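Local coordinates for protein hyperpolarization-activated (Ih) channel (Strongylocentrotus purpuratus, PDB 2PTM) that forms the C-linker and cyclic nucleotide-binding part of a channel probably conducting potassium in a voltage-gated manner, and binds cAMP, at residues 115-121 with 136-142; 94-100 with 162-168; 62-66 with 87-92. All blocks are in the same frame, centred on the assembly; numbering follows the deposited sequence.

Contact 1: residues 115-121 with 136-142; sequences MFFIQQG and LSDGSYF. With CMP (adenosine-3',5'-cyclic-monophosphate), chain C.
Strand 141-142, whose Phe142 lines the cAMP pocket of the cyclic nucleotide-binding domain, pairs antiparallel with strand 114-118. Phe116 and Phe142 form a hydrogen-bonded pair (CA-CA 5.4 Å), with Phe116 N to Phe142 O and Phe142 N to Phe116 O both 2.9 Å; Phe117 and Tyr141 follow as a non-hydrogen-bonded pair (CA-CA 4.2 Å). Past these pairs, backbone hydrogen bonds from Ile118 N to Ser140 O and Gly139 N to Ile118 O, each 2.9 Å, hold the type II turn from Ser137 to Ser140 against Ile118. Gly139 (phi 94°, psi -7°) takes the turn position suited to glycine. In this beta-roll of the cupin clan, residues 115-121 turn a corner at Gln119, where Gln119 and Gln120 both face Thr164 in a classic beta bulge. Beyond it Gly121 N donates a hydrogen bond to Asp138 OD1 (3.1 Å), and a water links Asp138 OD2 (2.8 Å) with Gln120 OE1 (3.0 Å). Phe116 lays its CB 3.9 Å from the Phe142 ring centroid, a CH-pi contact; Phe142 also meets Ile118 CG1 through CE2 at 3.7 Å. Phe142 CA lies 3.2 Å from O2' of cAMP, and Tyr141 O accepts a hydrogen bond from the cAMP-binding Arg194.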
loop_
_atom_site.group_PDB
_atom_site.type_symbol
_atom_site.label_atom_id
_atom_site.label_comp_id
_atom_site.label_asym_id
_atom_site.label_seq_id
_atom_site.Cartn_x
_atom_site.Cartn_y
_atom_site.Cartn_z
ATOM N N MET A 115 -6.877 -8.231 18.825
ATOM C CA MET A 115 -7.831 -8.561 19.884
ATOM C C MET A 115 -9.198 -8.030 19.477
ATOM O O MET A 115 -9.309 -7.313 18.477
ATOM C CB MET A 115 -7.420 -7.952 21.224
ATOM C CG MET A 115 -7.513 -6.432 21.253
ATOM S SD MET A 115 -7.429 -5.834 22.938
ATOM C CE MET A 115 -8.919 -6.537 23.624
ATOM N N PHE A 116 -10.225 -8.379 20.252
ATOM C CA PHE A 116 -11.614 -8.115 19.867
ATOM C C PHE A 116 -12.443 -7.544 21.005
ATOM O O PHE A 116 -12.357 -8.021 22.141
ATOM C CB PHE A 116 -12.293 -9.409 19.417
ATOM C CG PHE A 116 -11.586 -10.107 18.292
ATOM C CD1 PHE A 116 -11.981 -9.899 16.974
ATOM C CD2 PHE A 116 -10.531 -10.975 18.549
ATOM C CE1 PHE A 116 -11.333 -10.548 15.931
ATOM C CE2 PHE A 116 -9.876 -11.616 17.511
ATOM C CZ PHE A 116 -10.274 -11.402 16.201
ATOM N N PHE A 117 -13.263 -6.546 20.691
ATOM C CA PHE A 117 -14.268 -6.031 21.619
ATOM C C PHE A 117 -15.623 -6.481 21.112
ATOM O O PHE A 117 -15.897 -6.368 19.915
ATOM C CB PHE A 117 -14.228 -4.502 21.660
ATOM C CG PHE A 117 -12.973 -3.954 22.267
ATOM C CD1 PHE A 117 -12.911 -3.678 23.625
ATOM C CD2 PHE A 117 -11.848 -3.739 21.489
ATOM C CE1 PHE A 117 -11.755 -3.181 24.192
ATOM C CE2 PHE A 117 -10.678 -3.242 22.052
ATOM C CZ PHE A 117 -10.633 -2.964 23.402
ATOM N N ILE A 118 -16.474 -6.981 22.007
ATOM C CA ILE A 118 -17.789 -7.466 21.600
ATOM C C ILE A 118 -18.818 -6.341 21.651
ATOM O O ILE A 118 -19.126 -5.815 22.723
ATOM C CB ILE A 118 -18.280 -8.620 22.503
ATOM C CG1 ILE A 118 -17.277 -9.784 22.488
ATOM C CG2 ILE A 118 -19.660 -9.108 22.067
ATOM C CD1 ILE A 118 -17.647 -10.932 23.451
ATOM N N GLN A 119 -19.343 -5.958 20.492
ATOM C CA GLN A 119 -20.439 -5.004 20.481
ATOM C C GLN A 119 -21.690 -5.773 20.827
ATOM O O GLN A 119 -22.374 -5.474 21.811
ATOM C CB GLN A 119 -20.616 -4.358 19.118
ATOM C CG GLN A 119 -21.821 -3.403 19.082
ATOM C CD GLN A 119 -21.944 -2.713 17.758
ATOM O OE1 GLN A 119 -22.236 -3.345 16.740
ATOM N NE2 GLN A 119 -21.703 -1.412 17.750
ATOM N N GLN A 120 -21.982 -6.788 20.023
ATOM C CA GLN A 120 -23.120 -7.646 20.315
ATOM C C GLN A 120 -22.829 -9.097 20.000
ATOM O O GLN A 120 -22.185 -9.400 19.004
ATOM C CB GLN A 120 -24.359 -7.166 19.564
ATOM C CG GLN A 120 -25.142 -6.134 20.368
ATOM C CD GLN A 120 -26.471 -5.798 19.749
ATOM O OE1 GLN A 120 -27.527 -6.065 20.330
ATOM N NE2 GLN A 120 -26.435 -5.201 18.563
ATOM N N GLY A 121 -23.293 -9.991 20.866
ATOM C CA GLY A 121 -23.161 -11.405 20.606
ATOM C C GLY A 121 -22.671 -12.155 21.828
ATOM O O GLY A 121 -22.323 -11.564 22.851
ATOM N N LEU A 136 -18.676 -15.018 27.003
ATOM C CA LEU A 136 -18.539 -13.569 27.062
ATOM C C LEU A 136 -19.568 -12.937 26.144
ATOM O O LEU A 136 -19.988 -13.553 25.162
ATOM C CB LEU A 136 -17.136 -13.137 26.625
ATOM C CG LEU A 136 -15.939 -13.643 27.430
ATOM C CD1 LEU A 136 -14.656 -13.126 26.798
ATOM C CD2 LEU A 136 -16.042 -13.203 28.889
ATOM N N SER A 137 -19.994 -11.718 26.462
ATOM C CA SER A 137 -20.987 -11.055 25.612
ATOM C C SER A 137 -20.791 -9.555 25.546
ATOM O O SER A 137 -19.714 -9.055 25.861
ATOM C CB SER A 137 -22.414 -11.373 26.068
ATOM O OG SER A 137 -22.590 -11.038 27.429
ATOM N N ASP A 138 -21.849 -8.850 25.135
ATOM C CA ASP A 138 -21.798 -7.409 24.887
ATOM C C ASP A 138 -20.969 -6.670 25.926
ATOM O O ASP A 138 -21.251 -6.758 27.132
ATOM C CB ASP A 138 -23.204 -6.802 24.930
ATOM C CG ASP A 138 -24.193 -7.496 24.006
ATOM O OD1 ASP A 138 -23.928 -8.620 23.536
ATOM O OD2 ASP A 138 -25.272 -6.904 23.770
ATOM N N GLY A 139 -19.978 -5.912 25.465
ATOM C CA GLY A 139 -19.196 -5.072 26.355
ATOM C C GLY A 139 -17.930 -5.727 26.860
ATOM O O GLY A 139 -17.110 -5.086 27.514
ATOM N N SER A 140 -17.761 -7.009 26.568
ATOM C CA SER A 140 -16.548 -7.691 26.993
ATOM C C SER A 140 -15.518 -7.652 25.865
ATOM O O SER A 140 -15.760 -7.077 24.801
ATOM C CB SER A 140 -16.862 -9.128 27.432
ATOM O OG SER A 140 -15.761 -9.700 28.101
ATOM N N TYR A 141 -14.359 -8.243 26.102
ATOM C CA TYR A 141 -13.340 -8.296 25.068
ATOM C C TYR A 141 -12.531 -9.568 25.245
ATOM O O TYR A 141 -12.578 -10.187 26.307
ATOM C CB TYR A 141 -12.454 -7.050 25.093
ATOM C CG TYR A 141 -11.657 -6.833 26.364
ATOM C CD1 TYR A 141 -10.635 -7.699 26.729
ATOM C CD2 TYR A 141 -11.901 -5.733 27.175
ATOM C CE1 TYR A 141 -9.900 -7.494 27.887
ATOM C CE2 TYR A 141 -11.166 -5.515 28.337
ATOM C CZ TYR A 141 -10.166 -6.398 28.682
ATOM O OH TYR A 141 -9.433 -6.183 29.825
ATOM N N PHE A 142 -11.817 -9.968 24.203
ATOM C CA PHE A 142 -11.022 -11.183 24.283
ATOM C C PHE A 142 -9.922 -11.143 23.237
ATOM O O PHE A 142 -9.981 -10.341 22.309
ATOM C CB PHE A 142 -11.899 -12.427 24.081
ATOM C CG PHE A 142 -12.587 -12.477 22.729
ATOM C CD1 PHE A 142 -11.921 -12.967 21.612
ATOM C CD2 PHE A 142 -13.896 -12.033 22.582
ATOM C CE1 PHE A 142 -12.556 -13.018 20.359
ATOM C CE2 PHE A 142 -14.540 -12.069 21.344
ATOM C CZ PHE A 142 -13.878 -12.559 20.233
HETATM P P CMP C . -5.882 -15.008 23.847
HETATM O O1P CMP C . -5.007 -16.110 24.523
HETATM O O2P CMP C . -5.197 -13.979 23.080
HETATM O "O5'" CMP C . -6.967 -15.908 23.074
HETATM C "C5'" CMP C . -8.113 -16.494 23.646
HETATM C "C4'" CMP C . -8.851 -15.552 24.588
HETATM O "O4'" CMP C . -9.775 -16.158 25.485
HETATM C "C3'" CMP C . -7.830 -14.996 25.551
HETATM O "O3'" CMP C . -6.696 -14.350 25.084
HETATM C "C2'" CMP C . -8.629 -14.258 26.626
HETATM O "O2'" CMP C . -9.148 -13.059 26.069
HETATM C "C1'" CMP C . -9.844 -15.248 26.640
HETATM N N9 CMP C . -9.861 -16.053 27.827
HETATM C C8 CMP C . -9.030 -17.145 28.183
HETATM N N7 CMP C . -9.372 -17.693 29.361
HETATM C C5 CMP C . -10.452 -16.931 29.820
HETATM C C6 CMP C . -11.267 -16.955 30.988
HETATM N N6 CMP C . -11.069 -17.904 31.959
HETATM N N1 CMP C . -12.255 -16.020 31.125
HETATM C C2 CMP C . -12.439 -15.112 30.140
HETATM N N3 CMP C . -11.762 -14.966 28.981
HETATM C C4 CMP C . -10.788 -15.900 28.853
HETATM O O HOH W 1 -27.561 -8.035 22.636
#

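Contact 2: residues 94-100 with 162-168; sequences LEFEVFQ and YCTLFSL
Phe166 (chi1 m) presents one face of its ring to Phe96 CD1, which lies 3.6 Å from Phe166 CZ; the two rings are oblique, with centroids 5.3 Å apart and planes at 52°. Phe96 (chi1 t) also meets Thr164 CB through CE1 at 3.8 Å, and Leu94 CD1 packs on Phe166 CB at 3.8 Å. The backbones beneath are antiparallel strands 95-99 and 163-168, their axes 4.6 Å apart at closest and at 141°. Three hydrogen-bonded pairs, Glu95-Ser167, Glu97-Leu165 and Phe99-Cys163 (CA-CA 5.1 Å each), alternate with the non-hydrogen-bonded pairs Phe96-Phe166 and Val98-Thr164 (4.6 Å each). Each of the three carries two bonds: Glu95 N to Ser167 O 2.9 Å and Ser167 N to Glu95 O 2.8 Å; Glu97 N to Leu165 O and Leu165 N to Glu97 O, both 2.8 Å; Phe99 N to Cys163 O and Cys163 N to Phe99 O, both 2.9 Å. The ladder joins the first and last strands of the domain's beta-roll, with 95-99 at the sheet edge and 163-169 pairing on its other side with strand 114-118. On the face bearing Glu97, Phe99, Leu165 and Ser167, Ser167 OG donates to Glu97 OE2 at 2.6 Å, an oxygen also salt-bridged to Arg114, and Phe99 CD2 touches Leu165 CD1 at 3.6 Å. At the far end Gln100 NE2 donates to Tyr162 OH at 3.1 Å and to Lys33 O in helix 28-42.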
loop_
_atom_site.group_PDB
_atom_site.type_symbol
_atom_site.label_atom_id
_atom_site.label_comp_id
_atom_site.label_asym_id
_atom_site.label_seq_id
_atom_site.Cartn_x
_atom_site.Cartn_y
_atom_site.Cartn_z
ATOM N N LEU A 94 -10.265 0.973 15.687
ATOM C CA LEU A 94 -11.030 -0.276 15.677
ATOM C C LEU A 94 -11.487 -0.660 14.265
ATOM O O LEU A 94 -11.788 0.208 13.454
ATOM C CB LEU A 94 -12.241 -0.165 16.606
ATOM C CG LEU A 94 -11.970 -0.041 18.106
ATOM C CD1 LEU A 94 -13.287 0.132 18.855
ATOM C CD2 LEU A 94 -11.218 -1.262 18.618
ATOM N N GLU A 95 -11.532 -1.958 13.972
ATOM C CA GLU A 95 -12.061 -2.445 12.697
ATOM C C GLU A 95 -13.316 -3.276 12.933
ATOM O O GLU A 95 -13.306 -4.203 13.731
ATOM C CB GLU A 95 -11.021 -3.297 11.970
ATOM C CG GLU A 95 -9.871 -2.488 11.391
ATOM C CD GLU A 95 -10.296 -1.645 10.202
ATOM O OE1 GLU A 95 -11.256 -2.038 9.509
ATOM O OE2 GLU A 95 -9.672 -0.592 9.962
ATOM N N PHE A 96 -14.396 -2.948 12.236
ATOM C CA PHE A 96 -15.651 -3.690 12.394
ATOM C C PHE A 96 -15.540 -5.078 11.770
ATOM O O PHE A 96 -15.054 -5.227 10.649
ATOM C CB PHE A 96 -16.782 -2.913 11.729
ATOM C CG PHE A 96 -18.132 -3.537 11.899
ATOM C CD1 PHE A 96 -18.686 -3.688 13.157
ATOM C CD2 PHE A 96 -18.856 -3.960 10.799
ATOM C CE1 PHE A 96 -19.942 -4.248 13.316
ATOM C CE2 PHE A 96 -20.120 -4.518 10.952
ATOM C CZ PHE A 96 -20.658 -4.669 12.213
ATOM N N GLU A 97 -15.977 -6.098 12.495
ATOM C CA GLU A 97 -15.954 -7.465 11.975
ATOM C C GLU A 97 -17.252 -8.127 12.371
ATOM O O GLU A 97 -17.799 -7.827 13.429
ATOM C CB GLU A 97 -14.768 -8.268 12.547
ATOM C CG GLU A 97 -13.384 -7.770 12.079
ATOM C CD GLU A 97 -12.250 -8.699 12.470
ATOM O OE1 GLU A 97 -12.440 -9.933 12.436
ATOM O OE2 GLU A 97 -11.161 -8.195 12.807
ATOM N N VAL A 98 -17.749 -9.018 11.524
ATOM C CA VAL A 98 -18.939 -9.790 11.859
ATOM C C VAL A 98 -18.584 -11.254 11.715
ATOM O O VAL A 98 -17.908 -11.632 10.749
ATOM C CB VAL A 98 -20.127 -9.456 10.912
ATOM C CG1 VAL A 98 -21.207 -10.526 11.014
ATOM C CG2 VAL A 98 -20.705 -8.081 11.231
ATOM N N PHE A 99 -19.022 -12.067 12.682
ATOM C CA PHE A 99 -18.882 -13.517 12.623
ATOM C C PHE A 99 -20.249 -14.193 12.826
ATOM O O PHE A 99 -21.199 -13.578 13.329
ATOM C CB PHE A 99 -17.873 -14.029 13.674
ATOM C CG PHE A 99 -16.428 -13.708 13.356
ATOM C CD1 PHE A 99 -15.615 -14.640 12.706
ATOM C CD2 PHE A 99 -15.877 -12.490 13.727
ATOM C CE1 PHE A 99 -14.294 -14.361 12.409
ATOM C CE2 PHE A 99 -14.544 -12.192 13.439
ATOM C CZ PHE A 99 -13.747 -13.135 12.777
ATOM N N GLN A 100 -20.326 -15.461 12.432
ATOM C CA GLN A 100 -21.569 -16.225 12.417
ATOM C C GLN A 100 -21.552 -17.342 13.450
ATOM O O GLN A 100 -20.488 -17.741 13.911
ATOM C CB GLN A 100 -21.792 -16.807 11.016
ATOM C CG GLN A 100 -22.220 -15.739 10.000
ATOM C CD GLN A 100 -22.130 -16.203 8.571
ATOM O OE1 GLN A 100 -21.040 -16.453 8.064
ATOM N NE2 GLN A 100 -23.282 -16.302 7.896
ATOM N N TYR A 162 -24.757 -14.777 16.051
ATOM C CA TYR A 162 -24.088 -13.796 15.206
ATOM C C TYR A 162 -23.372 -12.836 16.150
ATOM O O TYR A 162 -23.929 -12.459 17.184
ATOM C CB TYR A 162 -25.102 -13.030 14.343
ATOM C CG TYR A 162 -25.335 -13.679 13.003
ATOM C CD1 TYR A 162 -26.219 -14.739 12.872
ATOM C CD2 TYR A 162 -24.649 -13.244 11.870
ATOM C CE1 TYR A 162 -26.426 -15.347 11.644
ATOM C CE2 TYR A 162 -24.838 -13.841 10.649
ATOM C CZ TYR A 162 -25.730 -14.896 10.539
ATOM O OH TYR A 162 -25.925 -15.495 9.323
ATOM N N CYS A 163 -22.150 -12.440 15.805
ATOM C CA CYS A 163 -21.384 -11.528 16.651
ATOM C C CYS A 163 -20.890 -10.355 15.844
ATOM O O CYS A 163 -20.370 -10.527 14.745
ATOM C CB CYS A 163 -20.185 -12.235 17.296
ATOM S SG CYS A 163 -20.676 -13.469 18.528
ATOM N N THR A 164 -21.067 -9.165 16.393
ATOM C CA THR A 164 -20.473 -7.983 15.807
ATOM C C THR A 164 -19.360 -7.554 16.750
ATOM O O THR A 164 -19.592 -7.303 17.934
ATOM C CB THR A 164 -21.513 -6.879 15.615
ATOM O OG1 THR A 164 -22.148 -6.612 16.867
ATOM C CG2 THR A 164 -22.576 -7.334 14.634
ATOM N N LEU A 165 -18.149 -7.510 16.216
ATOM C CA LEU A 165 -16.946 -7.259 17.000
ATOM C C LEU A 165 -16.213 -6.053 16.435
ATOM O O LEU A 165 -16.417 -5.678 15.268
ATOM C CB LEU A 165 -16.006 -8.473 16.922
ATOM C CG LEU A 165 -16.623 -9.840 17.215
ATOM C CD1 LEU A 165 -15.600 -10.951 17.011
ATOM C CD2 LEU A 165 -17.160 -9.848 18.640
ATOM N N PHE A 166 -15.362 -5.447 17.254
ATOM C CA PHE A 166 -14.425 -4.443 16.767
ATOM C C PHE A 166 -13.040 -4.900 17.152
ATOM O O PHE A 166 -12.768 -5.119 18.340
ATOM C CB PHE A 166 -14.729 -3.082 17.383
ATOM C CG PHE A 166 -15.966 -2.442 16.824
ATOM C CD1 PHE A 166 -15.889 -1.610 15.717
ATOM C CD2 PHE A 166 -17.206 -2.698 17.380
ATOM C CE1 PHE A 166 -17.029 -1.017 15.196
ATOM C CE2 PHE A 166 -18.355 -2.116 16.861
ATOM C CZ PHE A 166 -18.268 -1.281 15.764
ATOM N N SER A 167 -12.167 -5.078 16.165
ATOM C CA SER A 167 -10.833 -5.592 16.463
ATOM C C SER A 167 -9.804 -4.471 16.536
ATOM O O SER A 167 -9.990 -3.411 15.936
ATOM C CB SER A 167 -10.411 -6.634 15.423
ATOM O OG SER A 167 -10.377 -6.068 14.122
ATOM N N LEU A 168 -8.732 -4.711 17.294
ATOM C CA LEU A 168 -7.591 -3.810 17.361
ATOM C C LEU A 168 -6.350 -4.643 17.050
ATOM O O LEU A 168 -6.069 -5.613 17.751
ATOM C CB LEU A 168 -7.471 -3.236 18.776
ATOM C CG LEU A 168 -6.527 -2.061 19.010
ATOM C CD1 LEU A 168 -7.038 -0.818 18.286
ATOM C CD2 LEU A 168 -6.431 -1.814 20.520
#

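Contact 3: residues 62-66 with 87-92; sequences QDVAN and VTRVVT
Residues 62-66 and 87-92 are both helical, parts of helices 58-68 and 84-93, and the axes of the two short segments cross almost at right angles, at 82°, with a closest approach of 8.8 Å. The arrangement is a steep crossing that, consistent with the architecture of HCN C-terminal regions, packs a helix of the C-linker, 58-68, on the helix just before the beta-roll, 84-93, away from the cAMP site. Backbone bonds of the i to i+4 kind run within each segment: Asn66 N to Gln62 O at 2.8 Å in the first, Val91 N to Val87 O at 3.0 Å and Thr92 N to Thr88 O at 3.2 Å in the second. The backbones come nearest at Ala65 and Thr92, whose CA atoms are 5.7 Å apart. This closeness is possible because Ala65, directed toward the partner helix, carries only a methyl: its CB sits 3.8 Å from Val91 O and 4.2 Å from Val91 CG2. One turn earlier, Gln62 (chi1 m, chi2 t) lays its aliphatic part over two threonines, CG being 3.6 Å from Thr88 CG2 and 3.9 Å from Thr92 CG2. Asp63, which does not touch 87-92, forms a salt bridge with Lys33 of a neighbouring subunit, so helix 58-68 is also part of a subunit interface. The polar join between the helices is made by Asn66, whose ND2 donates to Thr88 OG1 at 3.2 Å, while a bridging water lies 2.9 Å from Asn66 OD1 and 3.1 Å from Thr88 OG1.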
loop_
_atom_site.group_PDB
_atom_site.type_symbol
_atom_site.label_atom_id
_atom_site.label_comp_id
_atom_site.label_asym_id
_atom_site.label_seq_id
_atom_site.Cartn_x
_atom_site.Cartn_y
_atom_site.Cartn_z
ATOM N N GLN A 62 -12.783 11.582 14.202
ATOM C CA GLN A 62 -12.893 11.255 15.623
ATOM C C GLN A 62 -14.336 11.375 16.078
ATOM O O GLN A 62 -14.838 10.521 16.814
ATOM C CB GLN A 62 -11.992 12.158 16.471
ATOM C CG GLN A 62 -10.511 11.901 16.272
ATOM C CD GLN A 62 -9.637 13.011 16.827
ATOM O OE1 GLN A 62 -10.112 14.111 17.122
ATOM N NE2 GLN A 62 -8.349 12.730 16.962
ATOM N N ASP A 63 -15.004 12.439 15.639
ATOM C CA ASP A 63 -16.403 12.653 16.003
ATOM C C ASP A 63 -17.273 11.511 15.502
ATOM O O ASP A 63 -18.125 10.996 16.230
ATOM C CB ASP A 63 -16.911 13.983 15.439
ATOM C CG ASP A 63 -16.272 15.179 16.108
ATOM O OD1 ASP A 63 -15.572 14.998 17.122
ATOM O OD2 ASP A 63 -16.469 16.308 15.619
ATOM N N VAL A 64 -17.057 11.104 14.259
ATOM C CA VAL A 64 -17.867 10.031 13.694
ATOM C C VAL A 64 -17.561 8.691 14.363
ATOM O O VAL A 64 -18.474 7.941 14.702
ATOM C CB VAL A 64 -17.711 9.924 12.164
ATOM C CG1 VAL A 64 -18.553 8.771 11.635
ATOM C CG2 VAL A 64 -18.121 11.238 11.501
ATOM N N ALA A 65 -16.284 8.392 14.580
ATOM C CA ALA A 65 -15.941 7.125 15.226
ATOM C C ALA A 65 -16.477 7.082 16.661
ATOM O O ALA A 65 -16.982 6.051 17.122
ATOM C CB ALA A 65 -14.438 6.893 15.202
ATOM N N ASN A 66 -16.373 8.203 17.367
ATOM C CA ASN A 66 -16.893 8.276 18.726
ATOM C C ASN A 66 -18.393 8.046 18.762
ATOM O O ASN A 66 -18.899 7.366 19.655
ATOM C CB ASN A 66 -16.554 9.615 19.385
ATOM C CG ASN A 66 -15.251 9.566 20.169
ATOM O OD1 ASN A 66 -15.079 8.747 21.072
ATOM N ND2 ASN A 66 -14.341 10.455 19.844
ATOM N N VAL A 87 -9.793 6.850 24.808
ATOM C CA VAL A 87 -10.987 6.336 24.147
ATOM C C VAL A 87 -11.022 6.778 22.674
ATOM O O VAL A 87 -11.281 5.977 21.779
ATOM C CB VAL A 87 -12.272 6.784 24.857
ATOM C CG1 VAL A 87 -13.493 6.251 24.115
ATOM C CG2 VAL A 87 -12.268 6.319 26.308
ATOM N N THR A 88 -10.744 8.051 22.419
ATOM C CA THR A 88 -10.754 8.534 21.043
ATOM C C THR A 88 -9.739 7.798 20.158
ATOM O O THR A 88 -10.042 7.417 19.021
ATOM C CB THR A 88 -10.534 10.054 20.979
ATOM O OG1 THR A 88 -11.684 10.713 21.529
ATOM C CG2 THR A 88 -10.332 10.501 19.537
ATOM N N ARG A 89 -8.541 7.584 20.683
ATOM C CA ARG A 89 -7.503 6.891 19.928
ATOM C C ARG A 89 -7.940 5.474 19.555
ATOM O O ARG A 89 -7.799 5.050 18.407
ATOM C CB ARG A 89 -6.200 6.838 20.727
ATOM C CG ARG A 89 -5.029 6.233 19.954
ATOM C CD ARG A 89 -4.536 7.183 18.880
ATOM N NE ARG A 89 -3.985 8.408 19.457
ATOM C CZ ARG A 89 -3.593 9.464 18.751
ATOM N NH1 ARG A 89 -3.702 9.458 17.429
ATOM N NH2 ARG A 89 -3.093 10.528 19.368
ATOM N N VAL A 90 -8.473 4.745 20.527
ATOM C CA VAL A 90 -8.911 3.375 20.293
ATOM C C VAL A 90 -10.013 3.303 19.247
ATOM O O VAL A 90 -9.885 2.570 18.266
ATOM C CB VAL A 90 -9.385 2.703 21.591
ATOM C CG1 VAL A 90 -10.010 1.337 21.295
ATOM C CG2 VAL A 90 -8.218 2.562 22.544
ATOM N N VAL A 91 -11.082 4.073 19.440
ATOM C CA VAL A 91 -12.231 3.966 18.544
ATOM C C VAL A 91 -11.870 4.315 17.103
ATOM O O VAL A 91 -12.492 3.809 16.181
ATOM C CB VAL A 91 -13.471 4.792 19.004
ATOM C CG1 VAL A 91 -14.044 4.244 20.320
ATOM C CG2 VAL A 91 -13.155 6.278 19.113
ATOM N N THR A 92 -10.868 5.165 16.907
ATOM C CA THR A 92 -10.467 5.533 15.551
ATOM C C THR A 92 -9.635 4.430 14.896
ATOM O O THR A 92 -9.424 4.437 13.685
ATOM C CB THR A 92 -9.669 6.855 15.514
ATOM O OG1 THR A 92 -8.444 6.699 16.237
ATOM C CG2 THR A 92 -10.474 8.001 16.111
HETATM O O HOH W 2 -13.876 9.704 23.492
#

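Overall arrangement
Along the chain contact 3 comes first, closing before the other two open, and contact 1 is nested inside the loop closed by contact 2. Contacts 1 and 2 have centres about 9 Å apart and share one four-stranded antiparallel sheet, ordered 95-99, 163-169, 114-118, 141-142; the inner strands join them, as in the probable hydrogen bond from Phe117 N to Phe166 O at 2.8 Å. The sheet runs from beside helix 28-42 to the cAMP pocket. Contact 3 lies about 17 Å and 16 Å, between centres, from contacts 1 and 2, yet helix 84-93, packed on C-linker helix 58-68, runs directly into strand 95-99, giving a continuous covalent and packing path between the C-linker and this sheet.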